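Local coordinates for maternal effect protein oskar (Drosophila melanogaster, PDB 5A4A), which binds RNA through its OSK domain, an SGNH-hydrolase-like fold, and acts as an inducer of the germline in the fly, at residues D30-K42 and Y187-L199. Sequence-based numbering, arbitrary orientation.
Sequences DDFMLYLARMELK and YLFWNKIGRQRVL. With SO4 (sulfate ion), chain B; SO4 (sulfate ion), chain F.
An aromatic cluster and a buried arginine join helix 31-40 to the loop and helix start of 187-199; F32, Y35, Y187, F189 and W190 form the cluster, and R195 adjoins it beside Y35 and W190. The F32 ring end meets Y187, CZ to CD2 3.5 Å, with the ring planes at 36°. F32 CD1 lies over one face of the W190 indole, toward its rim; V198 CG2 lies over the opposite face, also toward the rim. F189 CD1 packs on Y35 CD2 at 3.7 Å, and D31 O reaches the F189 edge. Water 1 links D31 OD2 to Y187 OH; S59 also bonds that carboxylate oxygen.

In this SGNH-hydrolase-like domain, helix 31-40 follows strand 25-29 of the central sheet, and the 192-199 part of the C-terminal helix 192-204 crosses helix 31-40 at -99°. R195 is the knob there, set among Y35, L36, M39 and E40. Its chain bends at chi3 (-61°), bringing the guanidinium between M39 CG on one face and N191 C and K192 N on the other. NE gives E40 OE2 a nearly straight salt-bridge bond of 3.0 Å, in the guanidinium plane and on the anti lone pair. NH1 bonds W190 O at 2.9 Å, tilted from that plane. NH1 and NH2 also hold a sulfate, probably from the crystallisation liquor, which K192 N and Q174 bind too. An alanine in place of R195 would probably leave the E40 carboxylate without its charged mate and open a gap between M39 and the helix start. L36 CD1 packs against R195 CB at 3.6 Å.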
# COMPACT_ATOMS: atom_id res chain seq x y z
N ASP A 30 0.32 -2.34 2.35
CA ASP A 30 0.80 -3.66 2.76
C ASP A 30 2.17 -3.57 3.45
O ASP A 30 2.50 -2.54 4.02
CB ASP A 30 0.79 -4.60 1.54
CG ASP A 30 1.55 -4.03 0.36
OD1 ASP A 30 2.66 -3.50 0.56
OD2 ASP A 30 1.05 -4.12 -0.78
N ASP A 31 2.98 -4.64 3.41
CA ASP A 31 4.29 -4.60 4.06
C ASP A 31 5.20 -3.47 3.62
O ASP A 31 6.01 -3.01 4.41
CB ASP A 31 5.06 -5.90 3.89
CG ASP A 31 4.63 -6.97 4.87
OD1 ASP A 31 5.00 -6.86 6.07
OD2 ASP A 31 3.95 -7.92 4.43
N PHE A 32 5.09 -3.03 2.36
CA PHE A 32 6.00 -1.98 1.89
C PHE A 32 5.80 -0.66 2.62
O PHE A 32 6.75 -0.08 3.13
CB PHE A 32 5.94 -1.80 0.38
CG PHE A 32 6.44 -2.99 -0.39
CD1 PHE A 32 7.80 -3.31 -0.39
CD2 PHE A 32 5.57 -3.79 -1.10
CE1 PHE A 32 8.27 -4.40 -1.08
CE2 PHE A 32 6.04 -4.89 -1.80
CZ PHE A 32 7.39 -5.20 -1.78
N MET A 33 4.56 -0.19 2.67
CA MET A 33 4.28 1.02 3.43
C MET A 33 4.37 0.79 4.94
O MET A 33 4.78 1.68 5.68
CB MET A 33 2.93 1.62 3.03
CG MET A 33 2.95 2.29 1.65
SD MET A 33 4.14 3.64 1.60
CE MET A 33 3.58 4.53 3.04
N LEU A 34 4.01 -0.42 5.41
CA LEU A 34 4.19 -0.76 6.82
C LEU A 34 5.65 -0.57 7.23
O LEU A 34 5.94 0.06 8.25
CB LEU A 34 3.75 -2.20 7.09
CG LEU A 34 3.82 -2.69 8.54
CD1 LEU A 34 3.05 -1.75 9.45
CD2 LEU A 34 3.28 -4.10 8.68
N TYR A 35 6.57 -1.09 6.42
CA TYR A 35 7.99 -0.97 6.73
C TYR A 35 8.50 0.47 6.63
O TYR A 35 9.27 0.92 7.48
CB TYR A 35 8.81 -1.89 5.83
CG TYR A 35 10.29 -1.96 6.17
CD1 TYR A 35 10.72 -2.37 7.44
CD2 TYR A 35 11.25 -1.67 5.21
CE1 TYR A 35 12.07 -2.45 7.73
CE2 TYR A 35 12.58 -1.75 5.48
CZ TYR A 35 13.00 -2.15 6.74
OH TYR A 35 14.35 -2.23 7.00
N LEU A 36 8.07 1.17 5.59
CA LEU A 36 8.36 2.59 5.46
C LEU A 36 7.97 3.32 6.74
O LEU A 36 8.75 4.10 7.28
CB LEU A 36 7.64 3.21 4.27
CG LEU A 36 7.94 4.70 4.08
CD1 LEU A 36 9.42 4.86 3.84
CD2 LEU A 36 7.16 5.28 2.92
N ALA A 37 6.76 3.06 7.22
CA ALA A 37 6.26 3.74 8.41
C ALA A 37 7.02 3.33 9.68
O ALA A 37 7.24 4.16 10.57
CB ALA A 37 4.77 3.50 8.58
N ARG A 38 7.42 2.07 9.75
CA ARG A 38 8.15 1.58 10.92
C ARG A 38 9.51 2.25 11.00
O ARG A 38 9.96 2.67 12.06
CB ARG A 38 8.32 0.06 10.83
CG ARG A 38 9.13 -0.54 11.97
CD ARG A 38 8.45 -0.33 13.31
NE ARG A 38 8.99 -1.25 14.31
CZ ARG A 38 8.48 -1.42 15.52
NH1 ARG A 38 7.43 -0.70 15.89
NH2 ARG A 38 9.03 -2.30 16.36
N MET A 39 10.16 2.38 9.85
CA MET A 39 11.51 2.91 9.81
C MET A 39 11.61 4.43 9.80
O MET A 39 12.59 4.99 10.32
CB MET A 39 12.27 2.33 8.61
CG MET A 39 12.37 0.81 8.63
SD MET A 39 13.15 0.13 10.11
CE MET A 39 14.82 0.71 9.87
N GLU A 40 10.62 5.09 9.20
CA GLU A 40 10.73 6.52 8.96
C GLU A 40 9.68 7.34 9.71
O GLU A 40 9.86 8.53 9.91
CB GLU A 40 10.61 6.81 7.45
CG GLU A 40 11.55 5.99 6.59
CD GLU A 40 13.00 6.24 6.92
OE1 GLU A 40 13.34 7.37 7.32
OE2 GLU A 40 13.81 5.29 6.78
N LEU A 41 8.59 6.70 10.13
CA LEU A 41 7.45 7.44 10.68
C LEU A 41 7.03 7.03 12.10
O LEU A 41 5.94 7.37 12.55
CB LEU A 41 6.24 7.35 9.72
CG LEU A 41 6.50 7.86 8.30
CD1 LEU A 41 5.37 7.44 7.36
CD2 LEU A 41 6.63 9.39 8.29
N LYS A 42 7.91 6.31 12.79
CA LYS A 42 7.73 5.98 14.21
C LYS A 42 6.46 5.19 14.53
O LYS A 42 5.93 5.28 15.63
CB LYS A 42 7.76 7.25 15.06
CG LYS A 42 9.06 8.03 14.95
CD LYS A 42 9.04 9.27 15.83
CE LYS A 42 10.43 9.86 15.97
NZ LYS A 42 10.41 11.17 16.68
N TYR A 187 9.73 -10.85 0.04
CA TYR A 187 9.69 -9.41 -0.19
C TYR A 187 11.10 -8.87 -0.19
O TYR A 187 11.90 -9.24 0.67
CB TYR A 187 8.91 -8.73 0.95
CG TYR A 187 7.42 -8.77 0.78
CD1 TYR A 187 6.73 -9.97 0.72
CD2 TYR A 187 6.69 -7.59 0.65
CE1 TYR A 187 5.35 -10.00 0.56
CE2 TYR A 187 5.32 -7.61 0.48
CZ TYR A 187 4.66 -8.81 0.43
OH TYR A 187 3.29 -8.81 0.27
N LEU A 188 11.42 -8.02 -1.16
CA LEU A 188 12.70 -7.30 -1.15
C LEU A 188 12.40 -5.85 -0.76
O LEU A 188 11.82 -5.08 -1.55
CB LEU A 188 13.38 -7.34 -2.53
CG LEU A 188 14.85 -6.89 -2.51
CD1 LEU A 188 15.68 -7.90 -1.69
CD2 LEU A 188 15.42 -6.73 -3.91
N PHE A 189 12.78 -5.47 0.45
CA PHE A 189 12.38 -4.17 0.98
C PHE A 189 13.26 -3.02 0.52
O PHE A 189 14.41 -3.22 0.13
CB PHE A 189 12.30 -4.22 2.50
CG PHE A 189 11.12 -4.98 3.00
CD1 PHE A 189 9.88 -4.36 3.07
CD2 PHE A 189 11.23 -6.32 3.34
CE1 PHE A 189 8.76 -5.06 3.50
CE2 PHE A 189 10.13 -7.03 3.78
CZ PHE A 189 8.89 -6.40 3.86
N TRP A 190 12.69 -1.82 0.53
CA TRP A 190 13.44 -0.63 0.20
C TRP A 190 14.45 -0.37 1.32
O TRP A 190 14.13 -0.48 2.50
CB TRP A 190 12.50 0.58 0.04
CG TRP A 190 11.26 0.31 -0.78
CD1 TRP A 190 11.13 -0.57 -1.84
CD2 TRP A 190 9.97 0.93 -0.62
NE1 TRP A 190 9.83 -0.52 -2.33
CE2 TRP A 190 9.11 0.38 -1.59
CE3 TRP A 190 9.47 1.90 0.26
CZ2 TRP A 190 7.77 0.78 -1.71
CZ3 TRP A 190 8.14 2.28 0.15
CH2 TRP A 190 7.31 1.72 -0.83
N ASN A 191 15.68 -0.03 0.94
CA ASN A 191 16.70 0.25 1.95
C ASN A 191 16.58 1.71 2.40
O ASN A 191 15.61 2.37 2.07
CB ASN A 191 18.11 -0.12 1.47
CG ASN A 191 18.63 0.76 0.35
OD1 ASN A 191 18.01 1.75 -0.02
ND2 ASN A 191 19.78 0.40 -0.18
N LYS A 192 17.56 2.19 3.17
CA LYS A 192 17.46 3.56 3.69
C LYS A 192 17.31 4.60 2.58
O LYS A 192 16.48 5.50 2.66
CB LYS A 192 18.64 3.91 4.60
CG LYS A 192 18.55 5.33 5.16
CD LYS A 192 19.50 5.54 6.34
CE LYS A 192 18.80 6.21 7.52
NZ LYS A 192 18.69 5.29 8.69
N ILE A 193 18.12 4.45 1.53
CA ILE A 193 18.06 5.36 0.39
C ILE A 193 16.71 5.26 -0.33
O ILE A 193 16.08 6.27 -0.67
CB ILE A 193 19.21 5.06 -0.60
CG1 ILE A 193 20.56 5.25 0.09
CG2 ILE A 193 19.10 5.92 -1.84
CD1 ILE A 193 21.74 4.64 -0.67
N GLY A 194 16.27 4.02 -0.57
CA GLY A 194 15.00 3.77 -1.21
C GLY A 194 13.82 4.33 -0.45
O GLY A 194 12.95 4.99 -1.03
N ARG A 195 13.78 4.07 0.86
CA ARG A 195 12.70 4.60 1.69
C ARG A 195 12.65 6.11 1.66
O ARG A 195 11.59 6.70 1.58
CB ARG A 195 12.86 4.11 3.13
CG ARG A 195 12.67 2.63 3.32
CD ARG A 195 12.61 2.25 4.79
NE ARG A 195 13.81 2.58 5.56
CZ ARG A 195 14.87 1.78 5.69
NH1 ARG A 195 14.91 0.64 5.04
NH2 ARG A 195 15.90 2.14 6.44
N GLN A 196 13.81 6.75 1.73
CA GLN A 196 13.80 8.20 1.73
C GLN A 196 13.37 8.77 0.37
O GLN A 196 12.66 9.75 0.33
CB GLN A 196 15.14 8.81 2.19
CG GLN A 196 14.98 10.23 2.76
CD GLN A 196 13.97 10.34 3.91
OE1 GLN A 196 13.15 11.26 3.95
NE2 GLN A 196 14.03 9.39 4.85
N ARG A 197 13.77 8.12 -0.72
CA ARG A 197 13.31 8.57 -2.05
C ARG A 197 11.79 8.51 -2.18
O ARG A 197 11.17 9.45 -2.69
CB ARG A 197 13.98 7.78 -3.18
CG ARG A 197 15.44 8.18 -3.43
CD ARG A 197 16.13 7.23 -4.40
NE ARG A 197 15.71 7.41 -5.79
CZ ARG A 197 16.26 8.30 -6.61
NH1 ARG A 197 17.22 9.10 -6.19
NH2 ARG A 197 15.82 8.41 -7.86
N VAL A 198 11.19 7.41 -1.73
CA VAL A 198 9.73 7.23 -1.83
C VAL A 198 9.02 8.24 -0.95
O VAL A 198 8.08 8.90 -1.39
CB VAL A 198 9.30 5.81 -1.43
CG1 VAL A 198 7.78 5.73 -1.24
CG2 VAL A 198 9.78 4.79 -2.47
N LEU A 199 9.48 8.37 0.29
CA LEU A 199 8.88 9.30 1.24
C LEU A 199 8.93 10.73 0.70
O LEU A 199 7.94 11.46 0.76
CB LEU A 199 9.58 9.20 2.60
CG LEU A 199 9.03 10.12 3.70
CD1 LEU A 199 7.56 9.84 3.97
CD2 LEU A 199 9.86 10.01 5.00
S SO4 B . 18.61 -0.45 5.53
O1 SO4 B . 19.48 -1.56 5.90
O2 SO4 B . 18.12 0.23 6.73
O3 SO4 B . 19.36 0.52 4.73
O4 SO4 B . 17.48 -0.99 4.79
S SO4 F . 6.16 -2.63 18.80
O1 SO4 F . 7.62 -2.68 18.77
O2 SO4 F . 5.61 -3.88 18.29
O3 SO4 F . 5.71 -2.41 20.17
O4 SO4 F . 5.68 -1.53 17.96
O HOH W 1 2.41 -7.36 2.40
O HOH W 2 15.77 4.36 8.45
O HOH W 3 15.50 6.68 5.07